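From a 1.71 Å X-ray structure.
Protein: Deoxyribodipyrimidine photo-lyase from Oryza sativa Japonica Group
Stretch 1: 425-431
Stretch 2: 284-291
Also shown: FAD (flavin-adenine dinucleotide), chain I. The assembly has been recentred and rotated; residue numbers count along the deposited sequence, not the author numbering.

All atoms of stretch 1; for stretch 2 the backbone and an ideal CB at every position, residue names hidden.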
# COMPACT_ATOMS: atom_id res chain seq x y z
N GLU A 425 2.87 8.64 7.45
CA GLU A 425 3.10 8.41 6.03
C GLU A 425 1.79 8.31 5.25
O GLU A 425 0.83 7.67 5.66
CB GLU A 425 3.94 7.15 5.79
CG GLU A 425 5.30 7.14 6.43
CD GLU A 425 6.36 7.91 5.64
OE1 GLU A 425 7.56 7.70 5.91
OE2 GLU A 425 6.01 8.70 4.74
N ILE A 426 1.76 8.96 4.09
CA ILE A 426 0.60 8.87 3.22
C ILE A 426 0.48 7.48 2.60
O ILE A 426 -0.61 7.04 2.26
CB ILE A 426 0.65 9.97 2.13
CG1 ILE A 426 -0.69 10.02 1.37
CG2 ILE A 426 1.85 9.78 1.20
CD1 ILE A 426 -1.86 10.23 2.28
N ASP A 427 1.60 6.77 2.54
CA ASP A 427 1.67 5.43 1.95
C ASP A 427 1.73 4.31 3.00
O ASP A 427 1.99 3.14 2.67
CB ASP A 427 2.84 5.35 0.93
CG ASP A 427 4.21 5.66 1.56
OD1 ASP A 427 4.35 5.56 2.80
OD2 ASP A 427 5.15 6.00 0.81
N GLY A 428 1.46 4.67 4.25
CA GLY A 428 1.60 3.77 5.38
C GLY A 428 0.41 2.86 5.58
O GLY A 428 -0.51 2.85 4.77
N ARG A 429 0.43 2.08 6.67
CA ARG A 429 -0.60 1.06 6.91
C ARG A 429 -0.66 0.15 5.68
O ARG A 429 -1.72 -0.05 5.08
CB ARG A 429 -1.96 1.72 7.21
CG ARG A 429 -2.00 2.57 8.49
CD ARG A 429 -3.20 3.55 8.50
NE ARG A 429 -3.33 4.21 7.20
CZ ARG A 429 -4.36 4.03 6.37
NH1 ARG A 429 -5.39 3.25 6.71
NH2 ARG A 429 -4.36 4.65 5.20
N ASP A 430 0.50 -0.42 5.35
CA ASP A 430 0.73 -1.08 4.07
C ASP A 430 1.69 -2.23 4.32
O ASP A 430 2.62 -2.10 5.10
CB ASP A 430 1.42 -0.07 3.12
CG ASP A 430 1.45 -0.56 1.67
OD1 ASP A 430 2.37 -1.33 1.30
OD2 ASP A 430 0.54 -0.18 0.90
N PRO A 431 1.51 -3.35 3.61
CA PRO A 431 2.48 -4.43 3.74
C PRO A 431 3.93 -3.94 3.63
O PRO A 431 4.81 -4.39 4.36
CB PRO A 431 2.12 -5.34 2.56
CG PRO A 431 0.63 -5.12 2.40
CD PRO A 431 0.45 -3.65 2.63
N UNK A 284 5.12 7.69 -6.55
CA UNK A 284 3.98 6.82 -6.87
C UNK A 284 3.34 6.14 -5.68
O UNK A 284 2.17 5.75 -5.75
CB UNK A 284 4.43 5.74 -7.86
N UNK A 285 4.09 5.99 -4.59
CA UNK A 285 3.59 5.19 -3.46
C UNK A 285 2.23 5.65 -2.89
O UNK A 285 1.43 4.82 -2.47
CB UNK A 285 4.63 5.22 -2.34
N UNK A 286 1.96 6.95 -2.87
CA UNK A 286 0.64 7.31 -2.34
C UNK A 286 -0.48 6.68 -3.18
O UNK A 286 -1.40 6.04 -2.68
CB UNK A 286 0.48 8.83 -2.30
N UNK A 287 -0.35 6.84 -4.49
CA UNK A 287 -1.29 6.28 -5.45
C UNK A 287 -1.35 4.75 -5.44
O UNK A 287 -2.42 4.16 -5.49
CB UNK A 287 -0.92 6.76 -6.85
N UNK A 288 -0.19 4.10 -5.35
CA UNK A 288 -0.13 2.65 -5.34
C UNK A 288 -0.75 2.11 -4.06
O UNK A 288 -1.46 1.10 -4.08
CB UNK A 288 1.31 2.17 -5.48
N UNK A 289 -0.50 2.79 -2.93
CA UNK A 289 -1.08 2.33 -1.69
C UNK A 289 -2.62 2.24 -1.71
O UNK A 289 -3.20 1.26 -1.25
CB UNK A 289 -0.64 3.26 -0.56
N UNK A 290 -3.25 3.28 -2.23
CA UNK A 290 -4.70 3.36 -2.27
C UNK A 290 -5.24 2.70 -3.54
O UNK A 290 -6.44 2.63 -3.75
CB UNK A 290 -5.16 4.82 -2.19
N UNK A 291 -4.34 2.18 -4.37
CA UNK A 291 -4.76 1.57 -5.63
C UNK A 291 -5.36 2.55 -6.62
O UNK A 291 -6.15 2.14 -7.49
CB UNK A 291 -5.78 0.46 -5.35
PA FAD I . 10.33 4.82 -5.76
O1A FAD I . 11.80 4.70 -5.49
O2A FAD I . 9.97 5.67 -6.94
O5B FAD I . 9.73 3.34 -5.90
C5B FAD I . 8.64 3.06 -6.76
C4B FAD I . 7.74 2.00 -6.11
O4B FAD I . 8.44 0.80 -5.82
C3B FAD I . 7.21 2.46 -4.77
O3B FAD I . 6.07 3.28 -4.91
C2B FAD I . 6.86 1.15 -4.13
O2B FAD I . 5.67 0.64 -4.69
C1B FAD I . 7.99 0.26 -4.60
N9A FAD I . 9.08 0.22 -3.61
C8A FAD I . 10.20 1.00 -3.57
N7A FAD I . 10.93 0.61 -2.50
C5A FAD I . 10.28 -0.40 -1.86
C6A FAD I . 10.55 -1.17 -0.73
N6A FAD I . 11.70 -1.08 -0.06
N1A FAD I . 9.66 -2.15 -0.34
C2A FAD I . 8.51 -2.36 -1.06
N3A FAD I . 8.24 -1.59 -2.18
C4A FAD I . 9.12 -0.64 -2.57
N1 FAD I . 6.58 1.76 1.37
C2 FAD I . 5.24 1.99 1.32
O2 FAD I . 4.68 1.89 0.23
N3 FAD I . 4.54 2.30 2.47
C4 FAD I . 5.19 2.40 3.69
O4 FAD I . 4.56 2.68 4.71
C4X FAD I . 6.55 2.15 3.73
N5 FAD I . 7.26 2.24 4.91
C5X FAD I . 8.62 1.97 4.93
C6 FAD I . 9.32 2.03 6.14
C7 FAD I . 10.69 1.76 6.17
C7M FAD I . 11.43 1.82 7.48
C8 FAD I . 11.35 1.44 4.98
C8M FAD I . 12.82 1.14 4.94
C9 FAD I . 10.65 1.39 3.79
C9A FAD I . 9.29 1.65 3.76
N10 FAD I . 8.59 1.60 2.57
C10 FAD I . 7.24 1.84 2.57
C1' FAD I . 9.28 1.26 1.25
C2' FAD I . 9.82 2.51 0.48
O2' FAD I . 10.58 3.41 1.28
C3' FAD I . 8.72 3.32 -0.24
O3' FAD I . 7.92 2.45 -0.99
C4' FAD I . 9.28 4.40 -1.17
O4' FAD I . 10.09 5.29 -0.43
C5' FAD I . 8.10 5.12 -1.82
O5' FAD I . 8.44 6.30 -2.51
P FAD I . 8.36 6.33 -4.11
O1P FAD I . 7.02 5.81 -4.59
O2P FAD I . 8.66 7.72 -4.60
O3P FAD I . 9.60 5.33 -4.39

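Stretch 1 has no regular helix or strand; a type I turn from Glu425 to Gly428 is followed by Arg429, with positive phi, and Asp430, the N-cap of the next helix. Stretch 2 is largely one short helix, packed against this loop and against the FAD.

Position 284 lies beyond the reach of stretch 1, and its ideal CB meets nothing there, so the loop hardly restricts the choice. The residue is Leu284; its backbone N makes a weak hydrogen bond to FAD O1P (3.3 Å).

At position 285 the CA-to-CB bond points toward stretch 1, and the ideal CB stands only 3.3 Å from Asp427 OD2. A carboxylate so near calls for a donor, yet leaves little room for a long side chain; serine, threonine or perhaps cysteine would suit. The deposited residue is Ser285. With chi1 in the p well, its OG donates a 2.6 Å hydrogen bond to Asp427 OD2, while its backbone N donates to FAD O1P at 2.9 Å. The loop answers in kind: Asp427 O accepts from FAD N3 at 2.7 Å, so the cofactor is held by both stretches.

Position 286 makes the closest CA approach, 4.8 Å from the CA of Asp427. Its CB points sideways, with the ideal atom 3.9 Å from Ile426 CG2. A compact apolar residue such as alanine, valine or proline would fit, and proline is easily accepted in the first turn of a helix, where a backbone N-H need not find a carbonyl. Pro286 is found, its CG packing 3.7 Å from Ile426 CG2.

Position 287 points out of reach of the loop, leaving the choice open; Tyr287 bonds through OH elsewhere in the structure. Position 288 points sideways, again without contact to stretch 1, but near the FAD ribose. Stretch 1 sets no requirement here, and the ribose hydroxyl nearby would admit apolar or polar chains; Leu288 is found, with CD1 in contact with FAD O2B at 3.4 Å.

Position 289 faces the loop squarely. Its ideal CB is 4.0 Å from Asp427 CA and 3.9 Å from Asp430 OD2, and beyond it lie the carbonyls of Gly428 and Arg429. A polar donor of moderate length is wanted, such as asparagine, glutamine or histidine. His289, with chi1 t, buries the most area in this contact. Its NE2 donates to Arg429 O (3.2 Å, 156°), an acceptor near the ring plane; Gly428 O lies over a ring face, 3.0 Å from NE2, but at too poor an angle to bond. A water also donates to both His289 O and Asp430 OD2, at 3.0 Å each.

At position 290 the CB points sideways and touches nothing, so only a long side chain could reach the loop. A large apolar or aromatic residue could meet Ile426. Phe290 does so: CE2 lies 4.1 Å from Ile426 CD1, and CZ 4.0 Å from Arg429 NH2, at the guanidinium edge.

Position 291 has phi 66°, which favours glycine. Gly291 is the first residue to leave helical phi/psi, and its positive phi belongs to a Schellman motif with two bonds back into the last turn.

Stretch 2 (284-291) LSPYLHFG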
# COMPACT_ATOMS: atom_id res chain seq x y z
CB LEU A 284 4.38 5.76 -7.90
CG LEU A 284 4.61 6.26 -9.32
CD1 LEU A 284 5.18 5.12 -10.15
CD2 LEU A 284 3.29 6.76 -9.91
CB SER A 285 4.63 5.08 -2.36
OG SER A 285 4.90 6.34 -1.76
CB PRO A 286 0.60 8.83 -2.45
CG PRO A 286 2.05 9.25 -2.50
CD PRO A 286 2.78 8.14 -3.19
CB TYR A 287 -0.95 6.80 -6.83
CG TYR A 287 -0.97 8.32 -6.90
CD1 TYR A 287 0.20 9.05 -7.16
CD2 TYR A 287 -2.16 9.01 -6.76
CE1 TYR A 287 0.17 10.44 -7.23
CE2 TYR A 287 -2.19 10.40 -6.82
CZ TYR A 287 -1.04 11.10 -7.07
OH TYR A 287 -1.10 12.48 -7.15
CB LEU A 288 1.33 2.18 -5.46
CG LEU A 288 1.96 2.41 -6.84
CD1 LEU A 288 3.43 2.03 -6.80
CD2 LEU A 288 1.25 1.63 -7.92
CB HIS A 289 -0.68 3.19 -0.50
CG HIS A 289 -1.40 2.79 0.74
ND1 HIS A 289 -2.51 3.46 1.21
CD2 HIS A 289 -1.23 1.72 1.55
CE1 HIS A 289 -2.97 2.83 2.28
NE2 HIS A 289 -2.21 1.78 2.51
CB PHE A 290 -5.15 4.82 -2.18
CG PHE A 290 -4.92 5.43 -0.84
CD1 PHE A 290 -5.74 5.10 0.23
CD2 PHE A 290 -3.89 6.33 -0.63
CE1 PHE A 290 -5.54 5.66 1.48
CE2 PHE A 290 -3.68 6.90 0.62
CZ PHE A 290 -4.51 6.58 1.68
O HOH W 1 -1.99 -1.29 -0.39
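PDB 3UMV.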